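Alpha-1,2-Mannosidase (Trichoderma reesei, PDB 1HCU) probably trims alpha-1,2-linked mannose residues from high-mannose N-glycans as a calcium-dependent glycosyl hydrolase of family 47. Local coordinates at residues 291-296 with 337-342; 306-311 with 391-396; 387-392 with 450-455. All coordinates share one frame; numbering follows the deposited sequence.

Overall arrangement
Contacts 1 and 2 are buried, contact 3 partly so, and their chemistry differs with their place in the (αα)7 barrel. Contact 2, whose centre lies about 8 Å from that of the chain, is the most central; it holds Glu393, a predicted active-site residue, and is rich in polar groups. Contact 1 lies farther out, about 17 Å from that centre, where helix hydroxyls bind the start of strand 292-297 and the residue before it; its Tyr339 packs on Ser310 of contact 2. Contact 3 is mainly apolar. It shares Arg391 and Pro392 with contact 2, so the loop leading into helix 393-405 belongs to both, whereas contacts 1 and 3 do not touch.

Contact 1 of 3, residues 291-296 with 337-342; sequences TFLSSY and SSYFGT
Thr291, just before strand 292-297, and Leu293 within it give their backbone N-H groups to Ser338 and Tyr339 of helix 326-344. Thr291 N donates to Ser338 OG at 2.7 Å, nearly straight at 169°, and Leu293 N donates to Tyr339 OH, longer at 3.2 Å but equally straight. Neither hydroxyl serves these N-H groups alone: Ser338 OG also bonds Lys334 O in its own helix, and Tyr339 OH meets Ser305 OG on strand 300-306. Lys334 in turn reaches Thr291 OG1, tying this residue to the helix by side chain as well as backbone.

Between the two bonds lies a T-shaped aromatic pair. Phe292 CG stands anti to the carbonyl carbon (chi1 -62°), and the ring edge points at the face of Tyr339, with CD1 3.9 Å above the middle of the tyrosine ring and the planes 77° apart. Farther along the phenylalanine rim, CE1 comes 3.4 Å from Ser338 O, close to the ring plane. Thr342 CG2 meets Phe292 CE1 tip to tip at 3.9 Å. A phenylalanine in place of Tyr339 could still offer a ring face to Phe292 but would probably leave Leu293 N and Ser305 OG without their shared partner. Helix hydroxyls thus take N-H groups from the start of strand 292-297 and the residue before it, joining helix 326-344 to the antiparallel sheet.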
loop_
_atom_site.group_PDB
_atom_site.type_symbol
_atom_site.label_atom_id
_atom_site.label_comp_id
_atom_site.label_asym_id
_atom_site.label_seq_id
_atom_site.Cartn_x
_atom_site.Cartn_y
_atom_site.Cartn_z
ATOM N N THR A 291 -6.750 8.954 -18.467
ATOM C CA THR A 291 -7.830 8.332 -17.736
ATOM C C THR A 291 -7.519 8.266 -16.246
ATOM O O THR A 291 -6.525 7.658 -15.845
ATOM C CB THR A 291 -8.097 6.905 -18.234
ATOM O OG1 THR A 291 -8.493 6.941 -19.614
ATOM C CG2 THR A 291 -9.209 6.265 -17.409
ATOM N N PHE A 292 -8.373 8.890 -15.435
ATOM C CA PHE A 292 -8.226 8.886 -13.976
ATOM C C PHE A 292 -9.476 8.267 -13.350
ATOM O O PHE A 292 -10.494 8.091 -14.018
ATOM C CB PHE A 292 -8.069 10.314 -13.421
ATOM C CG PHE A 292 -6.841 11.031 -13.910
ATOM C CD1 PHE A 292 -5.572 10.480 -13.725
ATOM C CD2 PHE A 292 -6.952 12.249 -14.578
ATOM C CE1 PHE A 292 -4.437 11.133 -14.201
ATOM C CE2 PHE A 292 -5.819 12.910 -15.058
ATOM C CZ PHE A 292 -4.564 12.353 -14.871
ATOM N N LEU A 293 -9.400 7.946 -12.062
ATOM C CA LEU A 293 -10.542 7.372 -11.360
ATOM C C LEU A 293 -11.221 8.449 -10.510
ATOM O O LEU A 293 -10.571 9.104 -9.679
ATOM C CB LEU A 293 -10.102 6.197 -10.470
ATOM C CG LEU A 293 -9.530 4.961 -11.188
ATOM C CD1 LEU A 293 -9.340 3.791 -10.209
ATOM C CD2 LEU A 293 -10.480 4.556 -12.295
ATOM N N SER A 294 -12.520 8.648 -10.735
ATOM C CA SER A 294 -13.290 9.627 -9.971
ATOM C C SER A 294 -13.784 8.948 -8.702
ATOM O O SER A 294 -13.770 7.718 -8.610
ATOM C CB SER A 294 -14.517 10.109 -10.759
ATOM O OG SER A 294 -14.162 10.883 -11.893
ATOM N N SER A 295 -14.207 9.753 -7.730
ATOM C CA SER A 295 -14.757 9.239 -6.484
ATOM C C SER A 295 -16.252 9.227 -6.749
ATOM O O SER A 295 -16.704 9.775 -7.759
ATOM C CB SER A 295 -14.449 10.179 -5.322
ATOM O OG SER A 295 -15.068 11.435 -5.528
ATOM N N TYR A 296 -17.030 8.630 -5.853
ATOM C CA TYR A 296 -18.467 8.562 -6.075
ATOM C C TYR A 296 -19.307 8.636 -4.820
ATOM O O TYR A 296 -18.833 8.388 -3.714
ATOM C CB TYR A 296 -18.817 7.277 -6.839
ATOM C CG TYR A 296 -18.520 6.006 -6.068
ATOM C CD1 TYR A 296 -19.439 5.488 -5.147
ATOM C CD2 TYR A 296 -17.302 5.338 -6.227
ATOM C CE1 TYR A 296 -19.145 4.332 -4.396
ATOM C CE2 TYR A 296 -17.003 4.191 -5.486
ATOM C CZ TYR A 296 -17.930 3.697 -4.571
ATOM O OH TYR A 296 -17.626 2.583 -3.833
ATOM N N SER A 337 -0.184 4.483 -16.734
ATOM C CA SER A 337 0.293 5.508 -17.646
ATOM C C SER A 337 -0.279 6.883 -17.332
ATOM O O SER A 337 0.450 7.879 -17.300
ATOM C CB SER A 337 -0.078 5.124 -19.079
ATOM O OG SER A 337 0.252 6.157 -19.980
ATOM N N SER A 338 -1.584 6.943 -17.099
ATOM C CA SER A 338 -2.228 8.215 -16.811
ATOM C C SER A 338 -1.723 8.853 -15.531
ATOM O O SER A 338 -1.440 10.050 -15.498
ATOM C CB SER A 338 -3.744 8.037 -16.742
ATOM O OG SER A 338 -4.285 7.891 -18.040
ATOM N N TYR A 339 -1.609 8.051 -14.480
ATOM C CA TYR A 339 -1.136 8.557 -13.204
ATOM C C TYR A 339 0.343 8.941 -13.265
ATOM O O TYR A 339 0.798 9.804 -12.514
ATOM C CB TYR A 339 -1.421 7.527 -12.110
ATOM C CG TYR A 339 -2.846 7.615 -11.599
ATOM C CD1 TYR A 339 -3.170 8.476 -10.558
ATOM C CD2 TYR A 339 -3.883 6.883 -12.197
ATOM C CE1 TYR A 339 -4.477 8.620 -10.116
ATOM C CE2 TYR A 339 -5.203 7.022 -11.759
ATOM C CZ TYR A 339 -5.486 7.896 -10.716
ATOM O OH TYR A 339 -6.777 8.060 -10.265
ATOM N N PHE A 340 1.096 8.323 -14.171
ATOM C CA PHE A 340 2.497 8.700 -14.294
ATOM C C PHE A 340 2.571 10.088 -14.925
ATOM O O PHE A 340 3.527 10.827 -14.707
ATOM C CB PHE A 340 3.278 7.714 -15.157
ATOM C CG PHE A 340 4.701 8.126 -15.378
ATOM C CD1 PHE A 340 5.641 8.011 -14.356
ATOM C CD2 PHE A 340 5.088 8.693 -16.585
ATOM C CE1 PHE A 340 6.948 8.459 -14.538
ATOM C CE2 PHE A 340 6.385 9.145 -16.776
ATOM C CZ PHE A 340 7.322 9.028 -15.750
ATOM N N GLY A 341 1.545 10.437 -15.697
ATOM C CA GLY A 341 1.489 11.741 -16.337
ATOM C C GLY A 341 1.418 12.878 -15.326
ATOM O O GLY A 341 1.706 14.029 -15.671
ATOM N N THR A 342 1.025 12.575 -14.086
ATOM C CA THR A 342 0.953 13.615 -13.048
ATOM C C THR A 342 2.342 13.779 -12.429
ATOM O O THR A 342 2.602 14.717 -11.675
ATOM C CB THR A 342 -0.075 13.277 -11.922
ATOM O OG1 THR A 342 0.311 12.069 -11.248
ATOM C CG2 THR A 342 -1.478 13.116 -12.505
#

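Contact 2 of 3, residues 306-311 with 391-396; sequences GHLASF and RPETLE
The imidazole of His307 is sandwiched between two residues of the other segment. Over one face lies Arg391 CB, 3.8 Å from the ring centroid and 28° off the normal, a CH-pi contact displaced toward the rim. The opposite face carries Thr394 OG1, 3.6 Å above the plane and likewise off centre. At the edge, ND1 gives Glu393 OE2 a weak, bent hydrogen bond of 2.8 Å and 126°, the carboxylate turned almost perpendicular to the ring. NE2 is bonded to Tyr343 OH, so both ring nitrogens have partners and the rotation of the ring is probably fixed. The second flat group, the Arg391 guanidinium, receives Leu308 CD2 over one face, 3.6 Å from NH1, while NE makes a salt bridge with Glu353.

Here a loop following strand 300-306 meets the first turn of helix 393-405 near the middle of the (αα)7 barrel characteristic of family 47. Glu393, Glu353 and Asp245, the last touched by Phe311, are all predicted active-site residues; His307, through its weak bond to Glu393, and Arg391, through its salt bridge to Glu353, may help to position these acids. The Glu393 chain is bent, chi2 82°, which swings CD back toward His307, and its CG rests 3.7 Å from Phe311 CB.

Within the loop, Ser310 OG donates to His307 O at 2.6 Å and accepts from Thr394 OG1, linking the loop turn to the helix. A water donates to both Phe311 O and Glu396 OE2, the latter at 2.7 Å; the Glu396 side chain is about 5 Å from the bound calcium ion.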
loop_
_atom_site.group_PDB
_atom_site.type_symbol
_atom_site.label_atom_id
_atom_site.label_comp_id
_atom_site.label_asym_id
_atom_site.label_seq_id
_atom_site.Cartn_x
_atom_site.Cartn_y
_atom_site.Cartn_z
ATOM N N GLY A 306 -5.839 11.265 -6.470
ATOM C CA GLY A 306 -4.554 11.588 -5.877
ATOM C C GLY A 306 -3.594 10.431 -5.943
ATOM O O GLY A 306 -3.886 9.404 -6.546
ATOM N N HIS A 307 -2.450 10.589 -5.292
ATOM C CA HIS A 307 -1.415 9.566 -5.299
ATOM C C HIS A 307 -1.846 8.208 -4.729
ATOM O O HIS A 307 -1.338 7.172 -5.156
ATOM C CB HIS A 307 -0.191 10.096 -4.559
ATOM C CG HIS A 307 1.086 9.426 -4.948
ATOM N ND1 HIS A 307 1.329 8.091 -4.707
ATOM C CD2 HIS A 307 2.200 9.910 -5.547
ATOM C CE1 HIS A 307 2.539 7.782 -5.138
ATOM N NE2 HIS A 307 3.089 8.867 -5.650
ATOM N N LEU A 308 -2.775 8.197 -3.777
ATOM C CA LEU A 308 -3.219 6.922 -3.196
ATOM C C LEU A 308 -3.915 6.056 -4.241
ATOM O O LEU A 308 -3.678 4.849 -4.314
ATOM C CB LEU A 308 -4.172 7.149 -2.006
ATOM C CG LEU A 308 -3.585 7.709 -0.704
ATOM C CD1 LEU A 308 -4.705 7.937 0.311
ATOM C CD2 LEU A 308 -2.546 6.741 -0.141
ATOM N N ALA A 309 -4.764 6.677 -5.056
ATOM C CA ALA A 309 -5.491 5.935 -6.087
ATOM C C ALA A 309 -4.602 5.439 -7.226
ATOM O O ALA A 309 -5.040 4.631 -8.042
ATOM C CB ALA A 309 -6.612 6.788 -6.655
ATOM N N SER A 310 -3.358 5.904 -7.289
ATOM C CA SER A 310 -2.497 5.472 -8.380
ATOM C C SER A 310 -2.079 4.004 -8.274
ATOM O O SER A 310 -1.468 3.465 -9.195
ATOM C CB SER A 310 -1.257 6.366 -8.482
ATOM O OG SER A 310 -0.392 6.179 -7.379
ATOM N N PHE A 311 -2.409 3.356 -7.162
ATOM C CA PHE A 311 -2.054 1.948 -6.967
ATOM C C PHE A 311 -3.013 1.096 -7.804
ATOM O O PHE A 311 -2.746 -0.070 -8.089
ATOM C CB PHE A 311 -2.207 1.555 -5.492
ATOM C CG PHE A 311 -3.561 0.979 -5.164
ATOM C CD1 PHE A 311 -3.742 -0.397 -5.089
ATOM C CD2 PHE A 311 -4.670 1.808 -5.026
ATOM C CE1 PHE A 311 -5.009 -0.942 -4.886
ATOM C CE2 PHE A 311 -5.938 1.280 -4.827
ATOM C CZ PHE A 311 -6.108 -0.101 -4.757
ATOM N N ARG A 391 5.432 8.436 -1.078
ATOM C CA ARG A 391 4.489 7.346 -1.350
ATOM C C ARG A 391 5.005 6.429 -2.450
ATOM O O ARG A 391 5.860 6.817 -3.241
ATOM C CB ARG A 391 3.101 7.884 -1.706
ATOM C CG ARG A 391 2.379 8.474 -0.488
ATOM C CD ARG A 391 0.919 8.719 -0.779
ATOM N NE ARG A 391 0.217 9.454 0.273
ATOM C CZ ARG A 391 -0.062 8.991 1.491
ATOM N NH1 ARG A 391 0.306 7.765 1.860
ATOM N NH2 ARG A 391 -0.746 9.753 2.336
ATOM N N PRO A 392 4.495 5.195 -2.507
ATOM C CA PRO A 392 4.969 4.267 -3.532
ATOM C C PRO A 392 3.974 3.815 -4.597
ATOM O O PRO A 392 4.360 3.147 -5.559
ATOM C CB PRO A 392 5.415 3.090 -2.694
ATOM C CG PRO A 392 4.244 2.996 -1.708
ATOM C CD PRO A 392 3.896 4.457 -1.377
ATOM N N GLU A 393 2.708 4.168 -4.433
ATOM C CA GLU A 393 1.680 3.717 -5.358
ATOM C C GLU A 393 1.977 3.762 -6.852
ATOM O O GLU A 393 1.620 2.841 -7.577
ATOM C CB GLU A 393 0.371 4.455 -5.084
ATOM C CG GLU A 393 -0.207 4.161 -3.711
ATOM C CD GLU A 393 0.434 4.990 -2.620
ATOM O OE1 GLU A 393 0.193 4.695 -1.435
ATOM O OE2 GLU A 393 1.168 5.939 -2.942
ATOM N N THR A 394 2.620 4.823 -7.321
ATOM C CA THR A 394 2.915 4.946 -8.739
ATOM C C THR A 394 4.030 3.996 -9.182
ATOM O O THR A 394 3.917 3.332 -10.226
ATOM C CB THR A 394 3.243 6.411 -9.069
ATOM O OG1 THR A 394 2.070 7.204 -8.845
ATOM C CG2 THR A 394 3.681 6.563 -10.512
ATOM N N LEU A 395 5.090 3.925 -8.379
ATOM C CA LEU A 395 6.198 3.024 -8.660
ATOM C C LEU A 395 5.625 1.613 -8.623
ATOM O O LEU A 395 6.064 0.723 -9.358
ATOM C CB LEU A 395 7.287 3.173 -7.598
ATOM C CG LEU A 395 8.077 4.481 -7.655
ATOM C CD1 LEU A 395 8.735 4.712 -6.310
ATOM C CD2 LEU A 395 9.120 4.422 -8.787
ATOM N N GLU A 396 4.623 1.423 -7.769
ATOM C CA GLU A 396 3.968 0.128 -7.641
ATOM C C GLU A 396 3.283 -0.219 -8.958
ATOM O O GLU A 396 3.516 -1.286 -9.523
ATOM C CB GLU A 396 2.922 0.168 -6.521
ATOM C CG GLU A 396 2.226 -1.157 -6.222
ATOM C CD GLU A 396 1.242 -1.023 -5.070
ATOM O OE1 GLU A 396 1.406 -0.079 -4.272
ATOM O OE2 GLU A 396 0.315 -1.854 -4.950
HETATM O O HOH W 1 -1.334 -2.195 -7.097
#

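Contact 3 of 3, residues 387-392 with 450-455; sequences YYILRP and ESFWFA
Ile389 turns its backbone carbonyl into the edge of the Phe452 ring, whose CG sits between the backbone N and the carbonyl carbon (chi1 50°); Ile389 O is 3.2 Å from CE1, close to the ring plane. A water accepts the N-H of Glu450 and lies 3.0 Å from Ile389 O, to which it may donate. The Ile389 side chain crosses that of Phe452 at about a right angle, CG1 lying 4.1 Å from CZ. Leu390, left-handed in backbone, brings a second carbonyl to the rim, its O 3.4 Å from Phe452 CE1, so two oxygens lie at the edge, where the C-H groups would be weakly positive. Its side chain serves Trp453, CB approaching CE3 at 3.8 Å and CD1 lying over one indole face. Arg391 touches Phe452 only loosely, but its carbonyl is held on a lone pair by Tyr388 OH. Pro392 CD adds a looser contact with Phe452, 4.4 Å from CD1.

Phe452 and Trp453 pack the opening turn of helix 451-465 against the loop between strand 382-383 and helix 393-405. On helix 408-425, Ile421 touches the Trp453 side chain and Cys425 touches Leu390, while Ser26 of helix 13-33 bonds Trp453 NE1.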
loop_
_atom_site.group_PDB
_atom_site.type_symbol
_atom_site.label_atom_id
_atom_site.label_comp_id
_atom_site.label_asym_id
_atom_site.label_seq_id
_atom_site.Cartn_x
_atom_site.Cartn_y
_atom_site.Cartn_z
ATOM N N TYR A 387 2.066 18.570 -1.772
ATOM C CA TYR A 387 3.128 17.791 -1.150
ATOM C C TYR A 387 3.283 16.351 -1.623
ATOM O O TYR A 387 2.412 15.788 -2.295
ATOM C CB TYR A 387 2.986 17.816 0.376
ATOM C CG TYR A 387 1.632 17.399 0.888
ATOM C CD1 TYR A 387 0.583 18.319 0.996
ATOM C CD2 TYR A 387 1.390 16.077 1.254
ATOM C CE1 TYR A 387 -0.680 17.923 1.459
ATOM C CE2 TYR A 387 0.136 15.674 1.714
ATOM C CZ TYR A 387 -0.886 16.598 1.810
ATOM O OH TYR A 387 -2.118 16.179 2.239
ATOM N N TYR A 388 4.431 15.781 -1.270
ATOM C CA TYR A 388 4.790 14.401 -1.577
ATOM C C TYR A 388 5.523 13.853 -0.343
ATOM O O TYR A 388 6.515 14.436 0.118
ATOM C CB TYR A 388 5.716 14.325 -2.800
ATOM C CG TYR A 388 6.212 12.918 -3.078
ATOM C CD1 TYR A 388 5.337 11.914 -3.500
ATOM C CD2 TYR A 388 7.550 12.579 -2.872
ATOM C CE1 TYR A 388 5.783 10.610 -3.704
ATOM C CE2 TYR A 388 8.007 11.279 -3.074
ATOM C CZ TYR A 388 7.121 10.300 -3.489
ATOM O OH TYR A 388 7.574 9.013 -3.694
ATOM N N ILE A 389 5.038 12.737 0.195
ATOM C CA ILE A 389 5.661 12.164 1.380
ATOM C C ILE A 389 6.254 10.783 1.163
ATOM O O ILE A 389 6.130 9.890 2.006
ATOM C CB ILE A 389 4.673 12.129 2.582
ATOM C CG1 ILE A 389 3.516 11.168 2.318
ATOM C CG2 ILE A 389 4.108 13.522 2.815
ATOM C CD1 ILE A 389 2.571 11.035 3.511
ATOM N N LEU A 390 6.902 10.618 0.015
ATOM C CA LEU A 390 7.574 9.372 -0.326
ATOM C C LEU A 390 6.641 8.179 -0.575
ATOM O O LEU A 390 7.026 7.029 -0.324
ATOM C CB LEU A 390 8.593 9.044 0.783
ATOM C CG LEU A 390 9.578 10.178 1.150
ATOM C CD1 LEU A 390 10.512 9.769 2.280
ATOM C CD2 LEU A 390 10.405 10.539 -0.097
ATOM N N ARG A 391 5.432 8.436 -1.078
ATOM C CA ARG A 391 4.489 7.346 -1.350
ATOM C C ARG A 391 5.005 6.429 -2.450
ATOM O O ARG A 391 5.860 6.817 -3.241
ATOM C CB ARG A 391 3.101 7.884 -1.706
ATOM C CG ARG A 391 2.379 8.474 -0.488
ATOM C CD ARG A 391 0.919 8.719 -0.779
ATOM N NE ARG A 391 0.217 9.454 0.273
ATOM C CZ ARG A 391 -0.062 8.991 1.491
ATOM N NH1 ARG A 391 0.306 7.765 1.860
ATOM N NH2 ARG A 391 -0.746 9.753 2.336
ATOM N N PRO A 392 4.495 5.195 -2.507
ATOM C CA PRO A 392 4.969 4.267 -3.532
ATOM C C PRO A 392 3.974 3.815 -4.597
ATOM O O PRO A 392 4.360 3.147 -5.559
ATOM C CB PRO A 392 5.415 3.090 -2.694
ATOM C CG PRO A 392 4.244 2.996 -1.708
ATOM C CD PRO A 392 3.896 4.457 -1.377
ATOM N N GLU A 450 8.875 8.479 6.218
ATOM C CA GLU A 450 7.925 7.431 6.573
ATOM C C GLU A 450 8.490 6.034 6.351
ATOM O O GLU A 450 9.306 5.817 5.452
ATOM C CB GLU A 450 6.647 7.609 5.762
ATOM C CG GLU A 450 5.904 8.887 6.087
ATOM C CD GLU A 450 5.088 8.778 7.353
ATOM O OE1 GLU A 450 4.630 9.827 7.853
ATOM O OE2 GLU A 450 4.894 7.644 7.847
ATOM N N SER A 451 8.033 5.084 7.162
ATOM C CA SER A 451 8.513 3.713 7.056
ATOM C C SER A 451 8.227 3.059 5.697
ATOM O O SER A 451 9.035 2.261 5.216
ATOM C CB SER A 451 7.939 2.856 8.199
ATOM O OG SER A 451 6.546 2.642 8.058
ATOM N N PHE A 452 7.096 3.387 5.069
ATOM C CA PHE A 452 6.794 2.782 3.771
ATOM C C PHE A 452 7.825 3.158 2.689
ATOM O O PHE A 452 7.836 2.591 1.598
ATOM C CB PHE A 452 5.358 3.117 3.325
ATOM C CG PHE A 452 5.010 4.580 3.392
ATOM C CD1 PHE A 452 5.642 5.492 2.564
ATOM C CD2 PHE A 452 4.018 5.035 4.261
ATOM C CE1 PHE A 452 5.297 6.836 2.588
ATOM C CE2 PHE A 452 3.663 6.382 4.295
ATOM C CZ PHE A 452 4.304 7.287 3.453
ATOM N N TRP A 453 8.697 4.114 2.997
ATOM C CA TRP A 453 9.749 4.480 2.055
ATOM C C TRP A 453 10.621 3.223 1.968
ATOM O O TRP A 453 10.982 2.778 0.878
ATOM C CB TRP A 453 10.545 5.664 2.595
ATOM C CG TRP A 453 11.828 5.967 1.871
ATOM C CD1 TRP A 453 13.078 6.007 2.418
ATOM C CD2 TRP A 453 11.985 6.339 0.491
ATOM N NE1 TRP A 453 14.002 6.383 1.471
ATOM C CE2 TRP A 453 13.359 6.593 0.281
ATOM C CE3 TRP A 453 11.097 6.486 -0.584
ATOM C CZ2 TRP A 453 13.870 6.987 -0.960
ATOM C CZ3 TRP A 453 11.603 6.876 -1.819
ATOM C CH2 TRP A 453 12.981 7.123 -1.996
ATOM N N PHE A 454 10.921 2.639 3.128
ATOM C CA PHE A 454 11.725 1.422 3.211
ATOM C C PHE A 454 11.011 0.195 2.653
ATOM O O PHE A 454 11.578 -0.567 1.871
ATOM C CB PHE A 454 12.091 1.097 4.666
ATOM C CG PHE A 454 13.151 1.978 5.245
ATOM C CD1 PHE A 454 12.835 2.913 6.227
ATOM C CD2 PHE A 454 14.471 1.871 4.817
ATOM C CE1 PHE A 454 13.816 3.726 6.774
ATOM C CE2 PHE A 454 15.461 2.681 5.359
ATOM C CZ PHE A 454 15.135 3.610 6.338
ATOM N N ALA A 455 9.763 0.010 3.063
ATOM C CA ALA A 455 8.997 -1.157 2.653
ATOM C C ALA A 455 8.441 -1.182 1.242
ATOM O O ALA A 455 8.405 -2.236 0.606
ATOM C CB ALA A 455 7.854 -1.381 3.641
HETATM O O HOH W 2 7.849 10.412 4.352
#